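Local coordinates for long form salivary protein D7L1 (Aedes aegypti, PDB 3DXL), which binds and sequesters host mediators, with leukotrienes taken up by an N-terminal pocket and biogenic amines by a C-terminal one, thereby modulating mosquito blood feeding, at residues 71-76 / 87-92; 2-7 / 126-131; 66-71 / 100-105; 14-19 / 52-57. All blocks are in the same frame, centred on the assembly; numbering follows the deposited sequence.

Contact 1: residues 71-76 / 87-92; sequences SVIQEQ and SKVEAY
Two hydrogen bonds grip the hydroxyl of Tyr92: one joins it to the hydroxyl of Tyr113, the other to a bound glycerol, probably from the crystallisation liquor. Both partners lie outside both segments, and what 71-76 offers the tyrosine is apolar. Ile73 CD1 sits over the middle of one ring face, 3.7 Å from the centroid of the Tyr92 ring and 13° off its normal, a CH-pi contact. Ile73 CG1 follows at the rim, 3.7 Å from Tyr92 CE2. The torsions set up this fit: Tyr92 CG is anti to the backbone N (chi1 172°), while Ile73 extends at chi2 (166°) and carries its methyl out over the ring. The other branch, Ile73 CG2, slides alongside Val89 and meets Val89 CG1 at 3.7 Å. These residues fill the seam between helices 71-79 and 86-97, whose local axes run nearly antiparallel 10.0 Å apart; Leu127 of helix 121-127 also touches Ile73. At the solvent side Gln74 bends at chi2, so that its NE2 approaches Val89 CG1, 4.3 Å away. One water spans the rim, donating to Gln74 OE1 and to Glu90 OE2, each at a long 3.2 Å; Glu90 OE2 also forms a long, weak ion pair with Lys86. The helices of this hairpin in the N-terminal odorant-binding-protein domain thus adhere by dispersion and CH-pi packing, with a water link at the edge. The side chain of Tyr92 lies about 6 Å from that of Trp37, a leukotriene E4-binding residue, and the Tyr92 hydroxyl is bonded beyond the seam, consistent with a place near the lipid pocket.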
loop_
_atom_site.group_PDB
_atom_site.type_symbol
_atom_site.label_atom_id
_atom_site.label_comp_id
_atom_site.label_asym_id
_atom_site.label_seq_id
_atom_site.Cartn_x
_atom_site.Cartn_y
_atom_site.Cartn_z
ATOM N N SER A 71 -2.451 -19.134 -8.150
ATOM C CA SER A 71 -1.247 -19.363 -7.357
ATOM C C SER A 71 -1.255 -18.576 -6.048
ATOM O O SER A 71 -0.859 -19.102 -5.011
ATOM C CB SER A 71 0.015 -19.034 -8.164
ATOM O OG SER A 71 0.061 -19.786 -9.367
ATOM N N VAL A 72 -1.724 -17.326 -6.095
ATOM C CA VAL A 72 -1.749 -16.491 -4.896
ATOM C C VAL A 72 -2.672 -17.064 -3.816
ATOM O O VAL A 72 -2.408 -16.900 -2.632
ATOM C CB VAL A 72 -2.078 -14.999 -5.212
ATOM C CG1 VAL A 72 -3.476 -14.848 -5.791
ATOM C CG2 VAL A 72 -1.919 -14.142 -3.969
ATOM N N ILE A 73 -3.736 -17.766 -4.222
ATOM C CA ILE A 73 -4.645 -18.383 -3.259
ATOM C C ILE A 73 -3.903 -19.422 -2.409
ATOM O O ILE A 73 -4.022 -19.433 -1.183
ATOM C CB ILE A 73 -5.873 -19.002 -3.965
ATOM C CG1 ILE A 73 -6.706 -17.891 -4.606
ATOM C CG2 ILE A 73 -6.710 -19.848 -2.984
ATOM C CD1 ILE A 73 -7.743 -18.407 -5.596
ATOM N N GLN A 74 -3.126 -20.279 -3.067
ATOM C CA GLN A 74 -2.341 -21.281 -2.348
ATOM C C GLN A 74 -1.226 -20.648 -1.504
ATOM O O GLN A 74 -0.979 -21.087 -0.382
ATOM C CB GLN A 74 -1.787 -22.341 -3.301
ATOM C CG GLN A 74 -2.865 -23.179 -4.021
ATOM C CD GLN A 74 -3.792 -23.966 -3.083
ATOM O OE1 GLN A 74 -3.428 -24.317 -1.952
ATOM N NE2 GLN A 74 -5.000 -24.255 -3.566
ATOM N N GLU A 75 -0.578 -19.601 -2.030
ATOM C CA GLU A 75 0.441 -18.875 -1.274
ATOM C C GLU A 75 -0.169 -18.253 -0.025
ATOM O O GLU A 75 0.401 -18.320 1.068
ATOM C CB GLU A 75 1.098 -17.785 -2.131
ATOM C CG GLU A 75 2.119 -18.294 -3.134
ATOM C CD GLU A 75 3.253 -19.075 -2.483
ATOM O OE1 GLU A 75 3.847 -18.581 -1.499
ATOM O OE2 GLU A 75 3.538 -20.190 -2.961
ATOM N N GLN A 76 -1.350 -17.662 -0.194
ATOM C CA GLN A 76 -2.054 -17.029 0.901
ATOM C C GLN A 76 -2.436 -18.024 2.000
ATOM O O GLN A 76 -2.240 -17.766 3.188
ATOM C CB GLN A 76 -3.278 -16.279 0.374
ATOM C CG GLN A 76 -3.926 -15.348 1.379
ATOM C CD GLN A 76 -3.096 -14.116 1.701
ATOM O OE1 GLN A 76 -2.022 -13.902 1.142
ATOM N NE2 GLN A 76 -3.599 -13.311 2.611
ATOM N N SER A 87 -10.499 -27.835 1.930
ATOM C CA SER A 87 -11.429 -28.179 0.850
ATOM C C SER A 87 -12.050 -26.945 0.192
ATOM O O SER A 87 -12.211 -26.912 -1.026
ATOM C CB SER A 87 -12.519 -29.143 1.337
ATOM O OG SER A 87 -13.301 -28.569 2.362
ATOM N N LYS A 88 -12.375 -25.948 1.014
ATOM C CA LYS A 88 -12.971 -24.698 0.544
ATOM C C LYS A 88 -11.953 -23.840 -0.209
ATOM O O LYS A 88 -12.266 -23.269 -1.247
ATOM C CB LYS A 88 -13.613 -23.942 1.714
ATOM C CG LYS A 88 -14.832 -24.683 2.286
ATOM C CD LYS A 88 -15.532 -23.937 3.405
ATOM C CE LYS A 88 -16.934 -24.500 3.666
ATOM N NZ LYS A 88 -16.980 -25.991 3.701
ATOM N N VAL A 89 -10.724 -23.788 0.296
ATOM C CA VAL A 89 -9.649 -23.067 -0.391
ATOM C C VAL A 89 -9.387 -23.703 -1.754
ATOM O O VAL A 89 -9.255 -23.009 -2.766
ATOM C CB VAL A 89 -8.359 -23.040 0.450
ATOM C CG1 VAL A 89 -7.190 -22.462 -0.353
ATOM C CG2 VAL A 89 -8.589 -22.250 1.722
ATOM N N GLU A 90 -9.337 -25.034 -1.778
ATOM C CA GLU A 90 -9.139 -25.757 -3.028
ATOM C C GLU A 90 -10.276 -25.526 -4.030
ATOM O O GLU A 90 -10.016 -25.349 -5.223
ATOM C CB GLU A 90 -8.881 -27.251 -2.770
ATOM C CG GLU A 90 -7.474 -27.478 -2.206
ATOM C CD GLU A 90 -7.190 -28.884 -1.712
ATOM O OE1 GLU A 90 -8.134 -29.681 -1.517
ATOM O OE2 GLU A 90 -5.993 -29.173 -1.495
ATOM N N ALA A 91 -11.519 -25.488 -3.541
ATOM C CA ALA A 91 -12.675 -25.218 -4.408
ATOM C C ALA A 91 -12.574 -23.816 -5.030
ATOM O O ALA A 91 -12.860 -23.636 -6.211
ATOM C CB ALA A 91 -13.979 -25.379 -3.638
ATOM N N TYR A 92 -12.125 -22.841 -4.238
ATOM C CA TYR A 92 -11.950 -21.468 -4.698
ATOM C C TYR A 92 -10.819 -21.395 -5.724
ATOM O O TYR A 92 -10.981 -20.819 -6.807
ATOM C CB TYR A 92 -11.703 -20.565 -3.482
ATOM C CG TYR A 92 -11.310 -19.123 -3.744
ATOM C CD1 TYR A 92 -11.858 -18.395 -4.795
ATOM C CD2 TYR A 92 -10.405 -18.479 -2.897
ATOM C CE1 TYR A 92 -11.497 -17.066 -5.006
ATOM C CE2 TYR A 92 -10.039 -17.153 -3.102
ATOM C CZ TYR A 92 -10.584 -16.456 -4.151
ATOM O OH TYR A 92 -10.216 -15.137 -4.336
HETATM O O HOH W 1 -4.507 -26.695 -0.150
#

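Contact 2: residues 2-7 / 126-131; sequences GPFDPE and NLFHGN
His129 reaches across and donates from NE2 to Phe4 O, 2.8 Å away; the bond is bent (131° at the hydrogen) but lies in the imidazole plane and meets a carbonyl lone pair. Pro6 lies over one face of the same ring, its CG 3.8 Å from the centroid of the His129 imidazole in a CH-pi contact, while Leu127 O lies over the opposite face. The ring is therefore held by one in-plane bond at its edge, with Pro6 packed on one face. Beside it Phe4 CD2 and Phe128 CE1 meet edge to edge at 4.4 Å. A water donates to Pro6 O and His129 O, 2.9 Å from each, and links the two backbones. Further out, Tyr80 packs edge-to-face with His129, and Gln76 spans the segments, its OE1 accepting from Phe4 N and its NE2 donating to Leu127 O. Backbone shape sets the stage: the helix ends as Phe128 leaves helical geometry, His129 adopts a left-handed conformation (phi 65°), and Asp5 and Asn131 N-cap the helices that follow. Asn131 ND2 also donates to Asn126 OD1. The entry of the first helix thus clamps the turn that carries Gly130, which binds leukotriene E4, at the N-terminal lipid pocket of this PBP/GOBP-family domain.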
loop_
_atom_site.group_PDB
_atom_site.type_symbol
_atom_site.label_atom_id
_atom_site.label_comp_id
_atom_site.label_asym_id
_atom_site.label_seq_id
_atom_site.Cartn_x
_atom_site.Cartn_y
_atom_site.Cartn_z
ATOM N N GLY A 2 1.871 -12.702 -3.555
ATOM C CA GLY A 2 1.538 -13.075 -2.189
ATOM C C GLY A 2 2.706 -13.727 -1.471
ATOM O O GLY A 2 3.780 -13.905 -2.059
ATOM N N PRO A 3 2.516 -14.076 -0.186
ATOM C CA PRO A 3 1.285 -13.820 0.559
ATOM C C PRO A 3 1.189 -12.344 0.971
ATOM O O PRO A 3 2.181 -11.604 0.899
ATOM C CB PRO A 3 1.452 -14.690 1.800
ATOM C CG PRO A 3 2.947 -14.696 2.025
ATOM C CD PRO A 3 3.542 -14.728 0.653
ATOM N N PHE A 4 0.004 -11.935 1.397
ATOM C CA PHE A 4 -0.253 -10.566 1.826
ATOM C C PHE A 4 -0.739 -10.552 3.258
ATOM O O PHE A 4 -1.635 -11.327 3.627
ATOM C CB PHE A 4 -1.306 -9.928 0.926
ATOM C CG PHE A 4 -0.895 -9.811 -0.506
ATOM C CD1 PHE A 4 0.054 -8.869 -0.904
ATOM C CD2 PHE A 4 -1.458 -10.639 -1.471
ATOM C CE1 PHE A 4 0.425 -8.760 -2.241
ATOM C CE2 PHE A 4 -1.090 -10.530 -2.802
ATOM C CZ PHE A 4 -0.148 -9.593 -3.190
ATOM N N ASP A 5 -0.164 -9.662 4.068
ATOM C CA ASP A 5 -0.611 -9.522 5.437
ATOM C C ASP A 5 -1.815 -8.569 5.502
ATOM O O ASP A 5 -2.240 -8.039 4.466
ATOM C CB ASP A 5 0.557 -9.136 6.378
ATOM C CG ASP A 5 1.055 -7.698 6.194
ATOM O OD1 ASP A 5 0.284 -6.830 5.743
ATOM O OD2 ASP A 5 2.231 -7.447 6.552
ATOM N N PRO A 6 -2.417 -8.395 6.686
ATOM C CA PRO A 6 -3.606 -7.538 6.744
ATOM C C PRO A 6 -3.412 -6.104 6.255
ATOM O O PRO A 6 -4.318 -5.544 5.624
ATOM C CB PRO A 6 -3.988 -7.572 8.223
ATOM C CG PRO A 6 -3.526 -8.933 8.655
ATOM C CD PRO A 6 -2.189 -9.079 7.974
ATOM N N GLU A 7 -2.250 -5.518 6.553
ATOM C CA GLU A 7 -1.924 -4.164 6.118
ATOM C C GLU A 7 -1.802 -4.103 4.603
ATOM O O GLU A 7 -2.236 -3.137 3.964
ATOM C CB GLU A 7 -0.622 -3.706 6.779
ATOM C CG GLU A 7 -0.184 -2.288 6.403
ATOM C CD GLU A 7 0.537 -2.195 5.057
ATOM O OE1 GLU A 7 1.132 -3.193 4.602
ATOM O OE2 GLU A 7 0.562 -1.087 4.476
ATOM N N ASN A 126 -12.287 -14.394 4.013
ATOM C CA ASN A 126 -11.495 -14.882 5.137
ATOM C C ASN A 126 -10.006 -14.947 4.831
ATOM O O ASN A 126 -9.174 -14.525 5.644
ATOM C CB ASN A 126 -11.997 -16.250 5.595
ATOM C CG ASN A 126 -13.332 -16.177 6.304
ATOM O OD1 ASN A 126 -13.897 -15.110 6.502
ATOM N ND2 ASN A 126 -13.854 -17.342 6.683
ATOM N N LEU A 127 -9.664 -15.465 3.660
ATOM C CA LEU A 127 -8.271 -15.695 3.294
ATOM C C LEU A 127 -7.475 -14.412 3.104
ATOM O O LEU A 127 -6.278 -14.370 3.413
ATOM C CB LEU A 127 -8.211 -16.511 2.010
ATOM C CG LEU A 127 -6.930 -17.243 1.638
ATOM C CD1 LEU A 127 -6.464 -18.125 2.780
ATOM C CD2 LEU A 127 -7.199 -18.101 0.418
ATOM N N PHE A 128 -8.133 -13.395 2.562
ATOM C CA PHE A 128 -7.467 -12.159 2.179
ATOM C C PHE A 128 -7.774 -11.015 3.135
ATOM O O PHE A 128 -7.798 -9.841 2.743
ATOM C CB PHE A 128 -7.786 -11.825 0.730
ATOM C CG PHE A 128 -7.067 -12.697 -0.243
ATOM C CD1 PHE A 128 -5.726 -12.465 -0.542
ATOM C CD2 PHE A 128 -7.706 -13.781 -0.839
ATOM C CE1 PHE A 128 -5.038 -13.275 -1.434
ATOM C CE2 PHE A 128 -7.024 -14.599 -1.729
ATOM C CZ PHE A 128 -5.691 -14.351 -2.034
ATOM N N HIS A 129 -7.974 -11.368 4.405
ATOM C CA HIS A 129 -8.010 -10.391 5.515
ATOM C C HIS A 129 -9.176 -9.417 5.411
ATOM O O HIS A 129 -9.045 -8.235 5.755
ATOM C CB HIS A 129 -6.666 -9.651 5.682
ATOM C CG HIS A 129 -5.494 -10.567 5.774
ATOM N ND1 HIS A 129 -5.387 -11.549 6.739
ATOM C CD2 HIS A 129 -4.374 -10.650 5.021
ATOM C CE1 HIS A 129 -4.251 -12.203 6.569
ATOM N NE2 HIS A 129 -3.615 -11.672 5.537
ATOM N N GLY A 130 -10.311 -9.930 4.939
ATOM C CA GLY A 130 -11.555 -9.187 4.887
ATOM C C GLY A 130 -12.509 -9.522 6.020
ATOM O O GLY A 130 -13.494 -8.821 6.213
ATOM N N ASN A 131 -12.228 -10.593 6.762
ATOM C CA ASN A 131 -13.062 -10.974 7.902
ATOM C C ASN A 131 -12.671 -10.119 9.103
ATOM O O ASN A 131 -11.563 -10.234 9.622
ATOM C CB ASN A 131 -12.917 -12.470 8.208
ATOM C CG ASN A 131 -13.814 -12.937 9.348
ATOM O OD1 ASN A 131 -13.838 -12.343 10.423
ATOM N ND2 ASN A 131 -14.551 -14.015 9.111
HETATM O O HOH W 2 -7.160 -6.079 5.655
#

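Contact 3: residues 66-71 / 100-105; sequences QKFDAS and PSTNND
Phe68 presents its ring edge to the loop 100-105: Thr102 OG1 lies in the ring plane, 3.6 Å from Phe68 CE2, with a water oxygen also at the edge. Tyr61 meets Phe68 edge-to-face, while Val96 of helix 86-97 and Ala112 of helix 106-119 pack against it. The other flat groups, the amides of Gln66 and Asn104, stand almost perpendicular, 82° between planes. The setting is a small antiparallel beta hairpin, strands 61-62 and 67-68, with a G1 beta bulge where Gln66 and Lys67 both face Asp62; Gln66 takes the positive phi (52°) expected there. Its carbonyl accepts from the loop backbone, Thr102 N to Gln66 O at 3.0 Å, with the donor above the carbonyl plane. Its side chain, extended beyond CG, crosses that of Asn104 at about a right angle, and Gln66 OE1 accepts from Asn104 N at 2.9 Å, in plane and on a lone pair. Asn104 centres an inverse gamma turn, and its side-chain amide oxygen, OD1, accepts from Lys52 NZ of helix 45-58. The Thr102 hydroxyl donates back to Pro100 O, 2.8 Å from Thr102 OG1. The water at the ring edge accepts from Phe68 N and gives a weak bond to Pro100 O. Lys67 CG passes Ser101 OG at 3.5 Å. The hairpin is thus pinned at the surface to the linker between helices 86-97 and 106-119. Where its strand ends, Asp69 OD1 takes two bonds: a capping bond from Ser71 N at 3.0 Å, from above the carboxylate plane, and one, on its syn lone pair, from Ser71 OG at 2.7 Å.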
loop_
_atom_site.group_PDB
_atom_site.type_symbol
_atom_site.label_atom_id
_atom_site.label_comp_id
_atom_site.label_asym_id
_atom_site.label_seq_id
_atom_site.Cartn_x
_atom_site.Cartn_y
_atom_site.Cartn_z
ATOM N N GLN A 66 -2.963 -12.232 -19.519
ATOM C CA GLN A 66 -4.394 -12.081 -19.843
ATOM C C GLN A 66 -5.206 -13.307 -19.409
ATOM O O GLN A 66 -6.051 -13.829 -20.155
ATOM C CB GLN A 66 -4.629 -11.688 -21.313
ATOM C CG GLN A 66 -4.295 -10.214 -21.589
ATOM C CD GLN A 66 -4.872 -9.689 -22.890
ATOM O OE1 GLN A 66 -5.784 -8.855 -22.892
ATOM N NE2 GLN A 66 -4.340 -10.168 -24.006
ATOM N N LYS A 67 -4.917 -13.758 -18.191
ATOM C CA LYS A 67 -5.581 -14.896 -17.563
ATOM C C LYS A 67 -5.619 -14.672 -16.064
ATOM O O LYS A 67 -4.825 -13.895 -15.516
ATOM C CB LYS A 67 -4.792 -16.191 -17.759
ATOM C CG LYS A 67 -4.401 -16.562 -19.151
ATOM C CD LYS A 67 -3.405 -17.699 -19.081
ATOM C CE LYS A 67 -2.963 -18.106 -20.455
ATOM N NZ LYS A 67 -2.253 -19.382 -20.397
ATOM N N PHE A 68 -6.513 -15.399 -15.403
ATOM C CA PHE A 68 -6.519 -15.500 -13.958
ATOM C C PHE A 68 -5.442 -16.482 -13.491
ATOM O O PHE A 68 -4.968 -17.315 -14.278
ATOM C CB PHE A 68 -7.917 -15.887 -13.468
ATOM C CG PHE A 68 -8.943 -14.818 -13.716
ATOM C CD1 PHE A 68 -9.198 -13.849 -12.744
ATOM C CD2 PHE A 68 -9.618 -14.740 -14.935
ATOM C CE1 PHE A 68 -10.124 -12.856 -12.969
ATOM C CE2 PHE A 68 -10.549 -13.743 -15.174
ATOM C CZ PHE A 68 -10.798 -12.791 -14.191
ATOM N N ASP A 69 -5.050 -16.367 -12.226
ATOM C CA ASP A 69 -3.940 -17.129 -11.664
ATOM C C ASP A 69 -4.288 -17.462 -10.224
ATOM O O ASP A 69 -4.421 -16.568 -9.391
ATOM C CB ASP A 69 -2.647 -16.299 -11.748
ATOM C CG ASP A 69 -1.399 -17.095 -11.403
ATOM O OD1 ASP A 69 -1.500 -18.191 -10.818
ATOM O OD2 ASP A 69 -0.297 -16.597 -11.714
ATOM N N ALA A 70 -4.463 -18.747 -9.934
ATOM C CA ALA A 70 -4.848 -19.172 -8.595
ATOM C C ALA A 70 -3.663 -19.352 -7.645
ATOM O O ALA A 70 -3.853 -19.671 -6.469
ATOM C CB ALA A 70 -5.670 -20.450 -8.665
ATOM N N SER A 71 -2.451 -19.134 -8.150
ATOM C CA SER A 71 -1.247 -19.363 -7.357
ATOM C C SER A 71 -1.255 -18.576 -6.048
ATOM O O SER A 71 -0.859 -19.102 -5.011
ATOM C CB SER A 71 0.015 -19.034 -8.164
ATOM O OG SER A 71 0.061 -19.786 -9.367
ATOM N N PRO A 100 -11.959 -18.824 -17.982
ATOM C CA PRO A 100 -11.316 -18.740 -19.288
ATOM C C PRO A 100 -10.294 -17.613 -19.332
ATOM O O PRO A 100 -10.332 -16.699 -18.496
ATOM C CB PRO A 100 -12.481 -18.414 -20.227
ATOM C CG PRO A 100 -13.448 -17.681 -19.372
ATOM C CD PRO A 100 -13.357 -18.358 -18.034
ATOM N N SER A 101 -9.380 -17.685 -20.290
ATOM C CA SER A 101 -8.513 -16.559 -20.593
ATOM C C SER A 101 -9.401 -15.351 -20.877
ATOM O O SER A 101 -10.467 -15.478 -21.481
ATOM C CB SER A 101 -7.601 -16.895 -21.763
ATOM O OG SER A 101 -6.737 -17.947 -21.385
ATOM N N THR A 102 -8.998 -14.188 -20.378
ATOM C CA THR A 102 -9.891 -13.040 -20.335
ATOM C C THR A 102 -9.148 -11.763 -20.707
ATOM O O THR A 102 -8.039 -11.519 -20.220
ATOM C CB THR A 102 -10.532 -12.918 -18.921
ATOM O OG1 THR A 102 -11.326 -14.080 -18.650
ATOM C CG2 THR A 102 -11.412 -11.683 -18.801
ATOM N N ASN A 103 -9.774 -10.956 -21.561
ATOM C CA ASN A 103 -9.214 -9.680 -22.007
ATOM C C ASN A 103 -8.932 -8.712 -20.860
ATOM O O ASN A 103 -9.681 -8.663 -19.886
ATOM C CB ASN A 103 -10.150 -9.003 -23.016
ATOM C CG ASN A 103 -10.292 -9.783 -24.316
ATOM O OD1 ASN A 103 -9.469 -10.644 -24.638
ATOM N ND2 ASN A 103 -11.342 -9.475 -25.072
ATOM N N ASN A 104 -7.849 -7.951 -21.003
ATOM C CA ASN A 104 -7.401 -6.986 -19.998
ATOM C C ASN A 104 -8.145 -5.651 -20.107
ATOM O O ASN A 104 -7.557 -4.609 -20.413
ATOM C CB ASN A 104 -5.879 -6.792 -20.107
ATOM C CG ASN A 104 -5.321 -5.859 -19.040
ATOM O OD1 ASN A 104 -5.838 -5.790 -17.926
ATOM N ND2 ASN A 104 -4.262 -5.135 -19.385
ATOM N N ASP A 105 -9.454 -5.708 -19.893
ATOM C CA ASP A 105 -10.276 -4.525 -19.707
ATOM C C ASP A 105 -11.158 -4.750 -18.487
ATOM O O ASP A 105 -11.478 -5.892 -18.145
ATOM C CB ASP A 105 -11.094 -4.185 -20.965
ATOM C CG ASP A 105 -12.087 -5.271 -21.346
ATOM O OD1 ASP A 105 -11.736 -6.117 -22.203
ATOM O OD2 ASP A 105 -13.216 -5.271 -20.815
HETATM O O HOH W 3 -7.943 -17.342 -16.862
#

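Contact 4: residues 14-19 / 52-57; sequences TRCMED and KCVLVR
The covalent tie is the disulfide from Cys16 SG to Cys53 SG, 2.1 Å long and left-handed (chi3 -77°). Its halves differ: Cys16 SG is anti to the carbonyl carbon, whereas Cys53 SG is anti to the backbone N, and the bridge joins CA atoms 5.7 Å apart. Apolar contact gathers round the sulfurs. Val54 CG2 rests against Cys16 CB at 3.8 Å, and Arg57 lays its extended chain past the bridge, CD 4.0 Å from Cys16 SG. Charge works against closeness here: Arg15 NH1 and Arg57 NH2 stand 3.6 Å apart, their guanidinium planes nearly perpendicular (86°). Arg15 CG, anti to the backbone N, lies over a face of the Arg57 guanidinium; beyond it the chain bends at chi2 and chi3. A shared water accepts from Arg15 NH1 at 3.0 Å and, weakly, from Arg57 NH2. Outside, the salt bridge of Arg15 NH2 to Glu210 probably eases the repulsion. Linking the first and third helices by a disulfide is a hallmark of insect odorant-binding proteins. Here it fastens helix 6-20 to helix 45-58, locally crossing at 146°, while Leu55 on the latter packs against Val109 and Tyr113 of helix 106-119.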
loop_
_atom_site.group_PDB
_atom_site.type_symbol
_atom_site.label_atom_id
_atom_site.label_comp_id
_atom_site.label_asym_id
_atom_site.label_seq_id
_atom_site.Cartn_x
_atom_site.Cartn_y
_atom_site.Cartn_z
ATOM N N THR A 14 -8.019 -0.124 -0.166
ATOM C CA THR A 14 -8.207 1.320 -0.065
ATOM C C THR A 14 -7.643 2.082 -1.259
ATOM O O THR A 14 -8.272 3.041 -1.713
ATOM C CB THR A 14 -7.685 1.897 1.272
ATOM O OG1 THR A 14 -6.294 1.597 1.422
ATOM C CG2 THR A 14 -8.483 1.325 2.440
ATOM N N ARG A 15 -6.484 1.662 -1.777
ATOM C CA ARG A 15 -5.930 2.278 -2.982
ATOM C C ARG A 15 -6.880 2.098 -4.168
ATOM O O ARG A 15 -7.156 3.038 -4.911
ATOM C CB ARG A 15 -4.538 1.729 -3.312
ATOM C CG ARG A 15 -3.972 2.150 -4.670
ATOM C CD ARG A 15 -3.825 3.673 -4.848
ATOM N NE ARG A 15 -2.958 4.288 -3.841
ATOM C CZ ARG A 15 -1.634 4.336 -3.925
ATOM N NH1 ARG A 15 -0.993 3.834 -4.977
ATOM N NH2 ARG A 15 -0.943 4.906 -2.945
ATOM N N CYS A 16 -7.394 0.886 -4.338
ATOM C CA CYS A 16 -8.284 0.619 -5.452
ATOM C C CYS A 16 -9.598 1.392 -5.323
ATOM O O CYS A 16 -10.134 1.869 -6.328
ATOM C CB CYS A 16 -8.513 -0.880 -5.572
ATOM S SG CYS A 16 -7.048 -1.749 -6.178
ATOM N N MET A 17 -10.095 1.571 -4.095
ATOM C CA MET A 17 -11.279 2.399 -3.903
ATOM C C MET A 17 -10.972 3.866 -4.183
ATOM O O MET A 17 -11.749 4.545 -4.853
ATOM C CB MET A 17 -11.870 2.221 -2.509
ATOM C CG MET A 17 -12.567 0.887 -2.356
ATOM S SD MET A 17 -13.547 0.763 -0.864
ATOM C CE MET A 17 -12.233 0.539 0.336
ATOM N N GLU A 18 -9.822 4.353 -3.698
ATOM C CA GLU A 18 -9.434 5.745 -3.942
ATOM C C GLU A 18 -9.396 6.051 -5.439
ATOM O O GLU A 18 -9.860 7.104 -5.882
ATOM C CB GLU A 18 -8.092 6.051 -3.275
ATOM C CG GLU A 18 -7.739 7.541 -3.306
ATOM C CD GLU A 18 -6.492 7.875 -2.520
ATOM O OE1 GLU A 18 -6.303 7.338 -1.415
ATOM O OE2 GLU A 18 -5.705 8.712 -2.996
ATOM N N ASP A 19 -8.872 5.104 -6.213
ATOM C CA ASP A 19 -8.711 5.312 -7.645
ATOM C C ASP A 19 -9.983 5.114 -8.475
ATOM O O ASP A 19 -10.033 5.542 -9.632
ATOM C CB ASP A 19 -7.603 4.408 -8.180
ATOM C CG ASP A 19 -6.219 4.886 -7.790
ATOM O OD1 ASP A 19 -6.070 6.045 -7.339
ATOM O OD2 ASP A 19 -5.280 4.090 -7.949
ATOM N N LYS A 52 -11.247 -5.014 -11.026
ATOM C CA LYS A 52 -10.038 -5.330 -11.783
ATOM C C LYS A 52 -8.791 -4.886 -11.014
ATOM O O LYS A 52 -7.805 -5.611 -10.950
ATOM C CB LYS A 52 -10.056 -4.705 -13.183
ATOM C CG LYS A 52 -8.795 -5.009 -13.992
ATOM C CD LYS A 52 -8.651 -4.133 -15.234
ATOM C CE LYS A 52 -7.185 -4.060 -15.681
ATOM N NZ LYS A 52 -6.986 -3.315 -16.952
ATOM N N CYS A 53 -8.839 -3.683 -10.442
ATOM C CA CYS A 53 -7.715 -3.148 -9.663
ATOM C C CYS A 53 -7.301 -4.097 -8.541
ATOM O O CYS A 53 -6.118 -4.400 -8.374
ATOM C CB CYS A 53 -8.089 -1.777 -9.094
ATOM S SG CYS A 53 -6.834 -0.949 -8.073
ATOM N N VAL A 54 -8.279 -4.566 -7.772
ATOM C CA VAL A 54 -7.990 -5.459 -6.664
ATOM C C VAL A 54 -7.408 -6.779 -7.172
ATOM O O VAL A 54 -6.436 -7.301 -6.628
ATOM C CB VAL A 54 -9.252 -5.715 -5.807
ATOM C CG1 VAL A 54 -9.003 -6.788 -4.752
ATOM C CG2 VAL A 54 -9.738 -4.431 -5.150
ATOM N N LEU A 55 -8.003 -7.314 -8.233
ATOM C CA LEU A 55 -7.535 -8.575 -8.803
ATOM C C LEU A 55 -6.106 -8.483 -9.342
ATOM O O LEU A 55 -5.324 -9.425 -9.217
ATOM C CB LEU A 55 -8.498 -9.049 -9.895
ATOM C CG LEU A 55 -9.883 -9.456 -9.381
ATOM C CD1 LEU A 55 -10.891 -9.525 -10.515
ATOM C CD2 LEU A 55 -9.844 -10.776 -8.604
ATOM N N VAL A 56 -5.769 -7.345 -9.937
ATOM C CA VAL A 56 -4.422 -7.130 -10.460
ATOM C C VAL A 56 -3.402 -6.975 -9.331
ATOM O O VAL A 56 -2.344 -7.601 -9.354
ATOM C CB VAL A 56 -4.383 -5.941 -11.437
ATOM C CG1 VAL A 56 -2.951 -5.567 -11.800
ATOM C CG2 VAL A 56 -5.173 -6.292 -12.691
ATOM N N ARG A 57 -3.730 -6.166 -8.326
ATOM C CA ARG A 57 -2.777 -5.960 -7.225
ATOM C C ARG A 57 -2.543 -7.227 -6.400
ATOM O O ARG A 57 -1.455 -7.443 -5.870
ATOM C CB ARG A 57 -3.194 -4.785 -6.333
ATOM C CG ARG A 57 -2.918 -3.419 -6.952
ATOM C CD ARG A 57 -3.072 -2.314 -5.917
ATOM N NE ARG A 57 -2.546 -1.040 -6.406
ATOM C CZ ARG A 57 -1.329 -0.560 -6.149
ATOM N NH1 ARG A 57 -0.482 -1.210 -5.359
ATOM N NH2 ARG A 57 -0.969 0.607 -6.658
HETATM O O HOH W 4 -1.425 3.166 -7.875
#

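From the N terminus, contact 2 opens first, at the entry to helix 6-20, and contact 4 opens further along that helix, closing its own loop at helix 45-58. Contact 3 opens next at strand 67-68, followed by contact 1 at helix 71-79, Ser71 belonging to both. Contacts 1, 3 and 2 then close in that order: contact 1 at helix 86-97, contact 3 in the linker before helix 106-119, and finally contact 2 at the C-terminal end of helix 121-127. Contact 1 thus nests in contact 3, both lie within contact 2, contact 4 stands in series with them inside it, and none cross. Gln76 joins contacts 1 and 2; Phe4 touches Arg57 between contacts 2 and 4.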